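Local coordinates for lipoate-protein ligase 1 (Plasmodium falciparum, PDB 5T8U), which belongs to the lipoyl protein ligase A/B family and is modelled here with lipoic acid bound in the pocket of its catalytic domain, at residues A[121-126]-A[218-223]; A[65-70]-A[87-92]; A[15-20]-A[245-250]. All blocks are in the same frame, centred on the assembly; numbering follows the deposited sequence.

Contact 1 of 3, residues A[121-126]-A[218-223]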
loop_
_atom_site.group_PDB
_atom_site.type_symbol
_atom_site.label_atom_id
_atom_site.label_comp_id
_atom_site.label_asym_id
_atom_site.label_seq_id
_atom_site.Cartn_x
_atom_site.Cartn_y
_atom_site.Cartn_z
ATOM N N PHE A 121 5.820 -10.470 7.171
ATOM C CA PHE A 121 7.005 -9.887 7.789
ATOM C C PHE A 121 7.961 -10.962 8.288
ATOM O O PHE A 121 9.177 -10.743 8.318
ATOM C CB PHE A 121 6.606 -8.962 8.940
ATOM C CG PHE A 121 6.163 -7.594 8.498
ATOM C CD1 PHE A 121 7.034 -6.760 7.817
ATOM C CD2 PHE A 121 4.887 -7.134 8.781
ATOM C CE1 PHE A 121 6.637 -5.498 7.411
ATOM C CE2 PHE A 121 4.484 -5.869 8.380
ATOM C CZ PHE A 121 5.361 -5.051 7.694
ATOM N N LEU A 122 7.441 -12.125 8.684
ATOM C CA LEU A 122 8.320 -13.208 9.117
ATOM C C LEU A 122 9.061 -13.819 7.934
ATOM O O LEU A 122 10.226 -14.208 8.060
ATOM C CB LEU A 122 7.521 -14.280 9.856
ATOM C CG LEU A 122 8.335 -15.487 10.342
ATOM C CD1 LEU A 122 9.458 -15.054 11.275
ATOM C CD2 LEU A 122 7.438 -16.507 11.027
ATOM N N ILE A 123 8.401 -13.923 6.779
ATOM C CA ILE A 123 9.089 -14.379 5.576
ATOM C C ILE A 123 10.226 -13.427 5.236
ATOM O O ILE A 123 11.348 -13.857 4.933
ATOM C CB ILE A 123 8.094 -14.519 4.407
ATOM C CG1 ILE A 123 7.072 -15.618 4.710
ATOM C CG2 ILE A 123 8.831 -14.822 3.097
ATOM C CD1 ILE A 123 5.928 -15.691 3.715
ATOM N N ILE A 124 9.964 -12.121 5.297
ATOM C CA ILE A 124 11.002 -11.149 4.963
ATOM C C ILE A 124 12.153 -11.232 5.963
ATOM O O ILE A 124 13.327 -11.323 5.581
ATOM C CB ILE A 124 10.402 -9.732 4.893
ATOM C CG1 ILE A 124 9.280 -9.695 3.848
ATOM C CG2 ILE A 124 11.483 -8.710 4.548
ATOM C CD1 ILE A 124 8.535 -8.382 3.771
ATOM N N LEU A 125 11.834 -11.216 7.259
ATOM C CA LEU A 125 12.879 -11.286 8.278
ATOM C C LEU A 125 13.709 -12.557 8.131
ATOM O O LEU A 125 14.941 -12.518 8.235
ATOM C CB LEU A 125 12.256 -11.207 9.671
ATOM C CG LEU A 125 11.557 -9.889 10.017
ATOM C CD1 LEU A 125 10.753 -10.031 11.300
ATOM C CD2 LEU A 125 12.562 -8.761 10.142
ATOM N N ASN A 126 13.051 -13.694 7.895
ATOM C CA ASN A 126 13.782 -14.935 7.658
ATOM C C ASN A 126 14.690 -14.810 6.442
ATOM O O ASN A 126 15.811 -15.332 6.439
ATOM C CB ASN A 126 12.805 -16.097 7.477
ATOM C CG ASN A 126 12.119 -16.491 8.771
ATOM O OD1 ASN A 126 12.614 -16.208 9.862
ATOM N ND2 ASN A 126 10.977 -17.160 8.655
ATOM N N ILE A 218 15.582 -13.315 -5.055
ATOM C CA ILE A 218 15.698 -14.773 -5.074
ATOM C C ILE A 218 15.581 -15.329 -3.660
ATOM O O ILE A 218 14.798 -16.252 -3.400
ATOM C CB ILE A 218 17.017 -15.196 -5.748
ATOM C CG1 ILE A 218 16.971 -14.858 -7.241
ATOM C CG2 ILE A 218 17.280 -16.696 -5.558
ATOM C CD1 ILE A 218 18.294 -15.015 -7.960
ATOM N N ALA A 219 16.354 -14.773 -2.722
ATOM C CA ALA A 219 16.263 -15.232 -1.338
ATOM C C ALA A 219 14.832 -15.129 -0.820
ATOM O O ALA A 219 14.340 -16.034 -0.131
ATOM C CB ALA A 219 17.211 -14.423 -0.454
ATOM N N LEU A 220 14.144 -14.038 -1.158
ATOM C CA LEU A 220 12.789 -13.821 -0.664
ATOM C C LEU A 220 11.824 -14.861 -1.220
ATOM O O LEU A 220 10.960 -15.365 -0.491
ATOM C CB LEU A 220 12.334 -12.409 -1.028
ATOM C CG LEU A 220 11.034 -11.896 -0.414
ATOM C CD1 LEU A 220 11.074 -11.970 1.102
ATOM C CD2 LEU A 220 10.795 -10.467 -0.868
ATOM N N ILE A 221 11.945 -15.188 -2.508
ATOM C CA ILE A 221 11.119 -16.246 -3.085
ATOM C C ILE A 221 11.412 -17.573 -2.397
ATOM O O ILE A 221 10.497 -18.350 -2.089
ATOM C CB ILE A 221 11.346 -16.331 -4.606
ATOM C CG1 ILE A 221 10.984 -14.999 -5.275
ATOM C CG2 ILE A 221 10.517 -17.465 -5.207
ATOM C CD1 ILE A 221 11.363 -14.919 -6.744
ATOM N N LYS A 222 12.693 -17.852 -2.142
ATOM C CA LYS A 222 13.069 -19.071 -1.435
ATOM C C LYS A 222 12.347 -19.173 -0.096
ATOM O O LYS A 222 11.644 -20.152 0.174
ATOM C CB LYS A 222 14.587 -19.111 -1.238
ATOM C CG LYS A 222 15.358 -19.618 -2.449
ATOM C CD LYS A 222 16.861 -19.512 -2.238
ATOM C CE LYS A 222 17.637 -20.263 -3.312
ATOM N NZ LYS A 222 19.109 -20.244 -3.065
ATOM N N GLU A 223 12.509 -18.160 0.760
ATOM C CA GLU A 223 11.873 -18.204 2.074
ATOM C C GLU A 223 10.352 -18.149 1.990
ATOM O O GLU A 223 9.677 -18.571 2.934
ATOM C CB GLU A 223 12.390 -17.059 2.946
ATOM C CG GLU A 223 13.793 -17.282 3.483
ATOM C CD GLU A 223 13.876 -18.462 4.433
ATOM O OE1 GLU A 223 15.003 -18.873 4.779
ATOM O OE2 GLU A 223 12.812 -18.979 4.834
#
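Glu223 gives up more surface to this contact than any other residue, through van der Waals contacts along its chain. Its CG stands beside the backbone N (chi1 -75°) and the chain bends again at chi2, so that it lies along Asn126. CG comes 4.0 Å from Asn126 C, while OE2 rests 3.9 Å from Asn126 CB. The carboxylate makes no hydrogen bond to 121-126; OE1 instead accepts one from Asn130 ND2, a turn further along helix 117-132, so the acid spans two turns of that helix. Ile123 enters next to it with its CG2 branch, which is anti to the backbone N and meets the main chain of Glu223, 3.8 Å from its C. The two helices, 117-132 and 213-227, belong to the lipoyl protein ligase A/B catalytic domain. Their short segments approach to 8.7 Å between axes and run at 126° to each other, a steeply crossed packing, nearer to perpendicular than to antiparallel. One turn earlier on helix 213-227, Leu220 places its CG anti to the backbone N (chi1 -170°), which brings the CD1 tip over the helix backbone, 3.9 Å from Ile124 CA. The same methyl lies 4.0 Å from Ile124 CG1, the two side chains running alongside and pointing the same way, and 4.1 Å from Ile123 CG2. Ile124 also touches Ile144 of strand 143-145, which places helix 117-132 against the large sheet.

Contact 2 of 3, residues A[65-70]-A[87-92]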
loop_
_atom_site.group_PDB
_atom_site.type_symbol
_atom_site.label_atom_id
_atom_site.label_comp_id
_atom_site.label_asym_id
_atom_site.label_seq_id
_atom_site.Cartn_x
_atom_site.Cartn_y
_atom_site.Cartn_z
ATOM N N ILE A 65 7.149 9.382 -7.218
ATOM C CA ILE A 65 6.569 9.769 -5.936
ATOM C C ILE A 65 5.180 9.152 -5.874
ATOM O O ILE A 65 4.330 9.439 -6.728
ATOM C CB ILE A 65 6.486 11.295 -5.766
ATOM C CG1 ILE A 65 7.857 11.949 -5.953
ATOM C CG2 ILE A 65 5.904 11.654 -4.395
ATOM C CD1 ILE A 65 8.880 11.564 -4.907
ATOM N N ILE A 66 4.949 8.304 -4.876
ATOM C CA ILE A 66 3.653 7.671 -4.667
ATOM C C ILE A 66 3.085 8.224 -3.369
ATOM O O ILE A 66 3.722 8.133 -2.312
ATOM C CB ILE A 66 3.762 6.140 -4.635
ATOM C CG1 ILE A 66 4.465 5.629 -5.897
ATOM C CG2 ILE A 66 2.377 5.515 -4.553
ATOM C CD1 ILE A 66 5.983 5.587 -5.810
ATOM N N ILE A 67 1.884 8.791 -3.450
ATOM C CA ILE A 67 1.344 9.629 -2.386
ATOM C C ILE A 67 0.597 8.782 -1.363
ATOM O O ILE A 67 1.093 8.543 -0.256
ATOM C CB ILE A 67 0.429 10.720 -2.975
ATOM C CG1 ILE A 67 1.202 11.581 -3.977
ATOM C CG2 ILE A 67 -0.132 11.594 -1.875
ATOM C CD1 ILE A 67 0.331 12.525 -4.783
ATOM N N GLY A 68 -0.601 8.330 -1.721
ATOM C CA GLY A 68 -1.478 7.661 -0.780
ATOM C C GLY A 68 -2.925 8.033 -1.028
ATOM O O GLY A 68 -3.222 9.182 -1.371
ATOM N N LYS A 69 -3.835 7.073 -0.852
ATOM C CA LYS A 69 -5.218 7.272 -1.274
ATOM C C LYS A 69 -5.837 8.525 -0.671
ATOM O O LYS A 69 -6.691 9.159 -1.303
ATOM C CB LYS A 69 -6.058 6.047 -0.905
ATOM C CG LYS A 69 -7.552 6.259 -1.083
ATOM C CD LYS A 69 -8.324 4.955 -1.022
ATOM C CE LYS A 69 -9.658 5.144 -0.319
ATOM N NZ LYS A 69 -10.588 4.005 -0.553
ATOM N N ASN A 70 -5.424 8.905 0.540
ATOM C CA ASN A 70 -6.090 9.966 1.289
ATOM C C ASN A 70 -5.161 11.128 1.628
ATOM O O ASN A 70 -5.489 11.938 2.500
ATOM C CB ASN A 70 -6.701 9.393 2.570
ATOM C CG ASN A 70 -7.784 8.371 2.289
ATOM O OD1 ASN A 70 -8.640 8.578 1.428
ATOM N ND2 ASN A 70 -7.749 7.258 3.010
ATOM N N VAL A 87 10.277 13.417 -12.546
ATOM C CA VAL A 87 9.843 12.325 -11.681
ATOM C C VAL A 87 8.345 12.131 -11.864
ATOM O O VAL A 87 7.578 13.103 -11.896
ATOM C CB VAL A 87 10.193 12.611 -10.207
ATOM C CG1 VAL A 87 9.591 11.555 -9.281
ATOM C CG2 VAL A 87 11.703 12.673 -10.026
ATOM N N LEU A 88 7.927 10.875 -11.989
ATOM C CA LEU A 88 6.518 10.560 -12.158
ATOM C C LEU A 88 5.794 10.649 -10.820
ATOM O O LEU A 88 6.394 10.498 -9.754
ATOM C CB LEU A 88 6.351 9.163 -12.756
ATOM C CG LEU A 88 7.023 8.952 -14.117
ATOM C CD1 LEU A 88 6.923 7.498 -14.553
ATOM C CD2 LEU A 88 6.414 9.868 -15.168
ATOM N N VAL A 89 4.491 10.908 -10.887
ATOM C CA VAL A 89 3.652 11.072 -9.707
ATOM C C VAL A 89 2.505 10.077 -9.789
ATOM O O VAL A 89 1.958 9.835 -10.872
ATOM C CB VAL A 89 3.121 12.517 -9.590
ATOM C CG1 VAL A 89 2.193 12.664 -8.388
ATOM C CG2 VAL A 89 4.281 13.500 -9.491
ATOM N N ALA A 90 2.143 9.498 -8.646
ATOM C CA ALA A 90 1.068 8.520 -8.607
ATOM C C ALA A 90 0.395 8.550 -7.242
ATOM O O ALA A 90 0.964 9.017 -6.252
ATOM C CB ALA A 90 1.581 7.110 -8.914
ATOM N N ARG A 91 -0.836 8.045 -7.211
ATOM C CA ARG A 91 -1.605 7.888 -5.984
ATOM C C ARG A 91 -2.067 6.442 -5.903
ATOM O O ARG A 91 -2.791 5.971 -6.787
ATOM C CB ARG A 91 -2.803 8.844 -5.950
ATOM C CG ARG A 91 -3.741 8.645 -4.760
ATOM C CD ARG A 91 -4.975 9.526 -4.879
ATOM N NE ARG A 91 -4.640 10.949 -4.864
ATOM C CZ ARG A 91 -4.633 11.719 -3.779
ATOM N NH1 ARG A 91 -4.944 11.221 -2.588
ATOM N NH2 ARG A 91 -4.310 13.000 -3.884
ATOM N N ARG A 92 -1.649 5.743 -4.854
ATOM C CA ARG A 92 -1.998 4.344 -4.688
ATOM C C ARG A 92 -3.363 4.211 -4.016
ATOM O O ARG A 92 -3.979 5.191 -3.588
ATOM C CB ARG A 92 -0.923 3.617 -3.879
ATOM C CG ARG A 92 -0.631 4.243 -2.525
ATOM C CD ARG A 92 0.425 3.466 -1.761
ATOM N NE ARG A 92 0.630 4.017 -0.423
ATOM C CZ ARG A 92 1.483 4.995 -0.127
ATOM N NH1 ARG A 92 1.586 5.424 1.123
ATOM N NH2 ARG A 92 2.233 5.547 -1.071
#
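Arg92 lays its long side chain across segment 65-70, crossing Ile66 at about a right angle. Its CB touches Ile66 CG2 at 3.9 Å. The chi1 of 55° sets CG in the crowded position between backbone N and carbonyl carbon, where it sits 3.8 Å from Ile66 CG2 and 3.9 Å from Gly68 CA. From CG the chain runs extended, CD still beside the same isoleucine methyl, to NE. The guanidinium then settles with one face on the glycine: Gly68 CA is 4.0 Å above its plane, over the centre. At its edge NH2 makes a weak hydrogen bond to Ile66 O (3.2 Å), while NH1 is gripped by two carbonyls, Gly97 O and Gly95 O. Several bonds thus fix the rotation of a group that touches lipoic acid. The backbones that carry these side chains are parallel strands, 64-66 and 88-90, neighbours in a three-stranded sheet and joined by helices 73-76 and 79-84 in a beta-alpha-beta crossover; Ile82 of the second helix packs on Ile65 and Val89, whereas Ile22 of helix 22-34 meets the other face at Ile66 and Ala90. The rungs are Ile65 N to Leu88 O (2.9 Å), Ala90 N to Ile65 O, nearly along the carbonyl axis, and Ile67 N to Ala90 O (3.0 Å). Arg91, bent at chi3, turns the other way: NH1 makes a weak hydrogen bond to Lys69 O and another hydrogen bond to Gln71 O, and NH2 reaches Cys271 O.

Contact 3 of 3, residues A[15-20]-A[245-250]; sequences LVSNNQ and YIDQNN
Segments 15-20 and 245-250 run parallel for a single bridge, Val16 with Tyr245, closed by a nearly straight hydrogen bond from Ile246 N to Val16 O (3.0 Å, 162° at the hydrogen) that arrives almost along the carbonyl axis. The same oxygen receives a CA-H...O contact from Tyr245 CA. On the face shared by the bridged pair, Val16 and Tyr245 lie side by side, Val16 CG1 meeting the ring at CE1 (3.9 Å). Asn18 comes to the rim of that ring: its ND2 lies 3.1 Å from Tyr245 CD1, near the ring plane, and the amide is turned only 13° from it, an edgewise approach rather than a stack. Past the bridge Asp247 takes over. Its CG is in the crowded position between N and carbonyl carbon (chi1 57°), which directs OD2 at the backbone of Asn18 and Asn19, 3.1 Å from Asn18 N and 3.2 Å from Asn19 N. Asp247 CB touches Ser17 OG at 3.3 Å; that hydroxyl is hydrogen-bonded to Asn25 OD1 of helix 22-34. Asn19 OD1 bonds to Asn21 N in an Asx turn just before the same helix. Ile246 turns its CD1 to Leu15 CB, 4.4 Å away, and its side chain also meets Leu32 and Phe57. From Ile246 the chain folds through a type I beta turn to Asn249, the N-cap of helix 250-253. The whole is the edge of a mixed beta sheet, where strand 244-245 adds itself in parallel to strand 13-17 as the outermost strand.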
loop_
_atom_site.group_PDB
_atom_site.type_symbol
_atom_site.label_atom_id
_atom_site.label_comp_id
_atom_site.label_asym_id
_atom_site.label_seq_id
_atom_site.Cartn_x
_atom_site.Cartn_y
_atom_site.Cartn_z
ATOM N N LEU A 15 4.911 -14.101 -8.748
ATOM C CA LEU A 15 4.717 -13.311 -9.953
ATOM C C LEU A 15 5.747 -12.190 -9.990
ATOM O O LEU A 15 6.132 -11.648 -8.948
ATOM C CB LEU A 15 3.299 -12.731 -10.004
ATOM C CG LEU A 15 2.179 -13.680 -9.568
ATOM C CD1 LEU A 15 0.830 -12.978 -9.628
ATOM C CD2 LEU A 15 2.165 -14.942 -10.415
ATOM N N VAL A 16 6.193 -11.849 -11.196
ATOM C CA VAL A 16 7.226 -10.843 -11.398
ATOM C C VAL A 16 6.804 -9.937 -12.544
ATOM O O VAL A 16 6.192 -10.392 -13.518
ATOM C CB VAL A 16 8.596 -11.491 -11.693
ATOM C CG1 VAL A 16 9.655 -10.428 -11.964
ATOM C CG2 VAL A 16 9.018 -12.379 -10.533
ATOM N N SER A 17 7.128 -8.653 -12.425
ATOM C CA SER A 17 6.917 -7.681 -13.489
ATOM C C SER A 17 8.243 -6.998 -13.784
ATOM O O SER A 17 8.815 -6.344 -12.906
ATOM C CB SER A 17 5.857 -6.650 -13.097
ATOM O OG SER A 17 5.794 -5.603 -14.049
ATOM N N ASN A 18 8.733 -7.159 -15.013
ATOM C CA ASN A 18 9.950 -6.474 -15.427
ATOM C C ASN A 18 9.695 -5.038 -15.859
ATOM O O ASN A 18 10.658 -4.284 -16.042
ATOM C CB ASN A 18 10.630 -7.241 -16.566
ATOM C CG ASN A 18 11.305 -8.510 -16.089
ATOM O OD1 ASN A 18 12.282 -8.462 -15.342
ATOM N ND2 ASN A 18 10.795 -9.654 -16.527
ATOM N N ASN A 19 8.436 -4.642 -16.024
ATOM C CA ASN A 19 8.125 -3.249 -16.305
ATOM C C ASN A 19 8.540 -2.380 -15.124
ATOM O O ASN A 19 8.560 -2.825 -13.973
ATOM C CB ASN A 19 6.633 -3.084 -16.594
ATOM C CG ASN A 19 6.295 -1.716 -17.157
ATOM O OD1 ASN A 19 6.706 -0.690 -16.616
ATOM N ND2 ASN A 19 5.551 -1.697 -18.256
ATOM N N GLN A 20 8.879 -1.122 -15.419
ATOM C CA GLN A 20 9.416 -0.216 -14.411
ATOM C C GLN A 20 8.625 1.086 -14.325
ATOM O O GLN A 20 9.152 2.093 -13.841
ATOM C CB GLN A 20 10.892 0.074 -14.695
ATOM C CG GLN A 20 11.761 -1.177 -14.707
ATOM C CD GLN A 20 13.219 -0.880 -14.995
ATOM O OE1 GLN A 20 13.549 0.128 -15.619
ATOM N NE2 GLN A 20 14.102 -1.757 -14.531
ATOM N N TYR A 245 5.917 -14.352 -15.120
ATOM C CA TYR A 245 6.159 -12.995 -15.599
ATOM C C TYR A 245 4.882 -12.481 -16.247
ATOM O O TYR A 245 4.406 -13.057 -17.232
ATOM C CB TYR A 245 7.331 -12.968 -16.584
ATOM C CG TYR A 245 8.653 -13.337 -15.945
ATOM C CD1 TYR A 245 9.556 -12.358 -15.558
ATOM C CD2 TYR A 245 8.991 -14.665 -15.715
ATOM C CE1 TYR A 245 10.762 -12.688 -14.967
ATOM C CE2 TYR A 245 10.195 -15.006 -15.125
ATOM C CZ TYR A 245 11.076 -14.014 -14.752
ATOM O OH TYR A 245 12.275 -14.351 -14.165
ATOM N N ILE A 246 4.335 -11.396 -15.701
ATOM C CA ILE A 246 3.005 -10.931 -16.074
ATOM C C ILE A 246 3.020 -9.593 -16.803
ATOM O O ILE A 246 2.007 -9.239 -17.426
ATOM C CB ILE A 246 2.082 -10.847 -14.840
ATOM C CG1 ILE A 246 2.686 -9.919 -13.779
ATOM C CG2 ILE A 246 1.847 -12.239 -14.267
ATOM C CD1 ILE A 246 1.751 -9.609 -12.628
ATOM N N ASP A 247 4.120 -8.840 -16.753
ATOM C CA ASP A 247 4.150 -7.538 -17.410
ATOM C C ASP A 247 3.908 -7.629 -18.912
ATOM O O ASP A 247 3.644 -6.599 -19.543
ATOM C CB ASP A 247 5.483 -6.839 -17.137
ATOM C CG ASP A 247 6.674 -7.661 -17.576
ATOM O OD1 ASP A 247 6.595 -8.904 -17.513
ATOM O OD2 ASP A 247 7.692 -7.061 -17.980
ATOM N N GLN A 248 3.990 -8.825 -19.497
ATOM C CA GLN A 248 3.693 -9.029 -20.907
ATOM C C GLN A 248 2.557 -10.015 -21.137
ATOM O O GLN A 248 2.227 -10.295 -22.296
ATOM C CB GLN A 248 4.950 -9.507 -21.648
ATOM C CG GLN A 248 5.767 -8.373 -22.246
ATOM C CD GLN A 248 7.241 -8.704 -22.349
ATOM O OE1 GLN A 248 7.621 -9.859 -22.541
ATOM N NE2 GLN A 248 8.084 -7.685 -22.214
ATOM N N ASN A 249 1.949 -10.546 -20.079
ATOM C CA ASN A 249 0.800 -11.439 -20.213
ATOM C C ASN A 249 -0.370 -10.637 -20.769
ATOM O O ASN A 249 -1.048 -9.912 -20.038
ATOM C CB ASN A 249 0.460 -12.066 -18.867
ATOM C CG ASN A 249 -0.686 -13.054 -18.956
ATOM O OD1 ASN A 249 -1.665 -12.824 -19.663
ATOM N ND2 ASN A 249 -0.566 -14.165 -18.242
ATOM N N ASN A 250 -0.618 -10.777 -22.074
ATOM C CA ASN A 250 -1.614 -9.942 -22.737
ATOM C C ASN A 250 -3.007 -10.130 -22.147
ATOM O O ASN A 250 -3.824 -9.204 -22.189
ATOM C CB ASN A 250 -1.621 -10.240 -24.236
ATOM C CG ASN A 250 -0.406 -9.673 -24.944
ATOM O OD1 ASN A 250 -0.054 -8.507 -24.759
ATOM N ND2 ASN A 250 0.251 -10.500 -25.750
#

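How the contacts relate
Contact 3 joins residues more than 220 positions apart, and the other two are nested inside the loop it closes: contact 2 comes first along the chain, then contact 1. Contact 3 lies in the large mixed sheet, at its edge, and contact 1 is packed against it through helix 117-132 on strand 143-145; their centres are about 21 Å apart. Contact 2 lies in the smaller three-stranded sheet, about 27 Å from contact 1 and about 21 Å from contact 3, centre to centre. Helix 22-34 touches residues of both contacts 2 and 3, linking the two sheets. Of the three, contact 2 alone supplies a residue of the lipoic acid pocket.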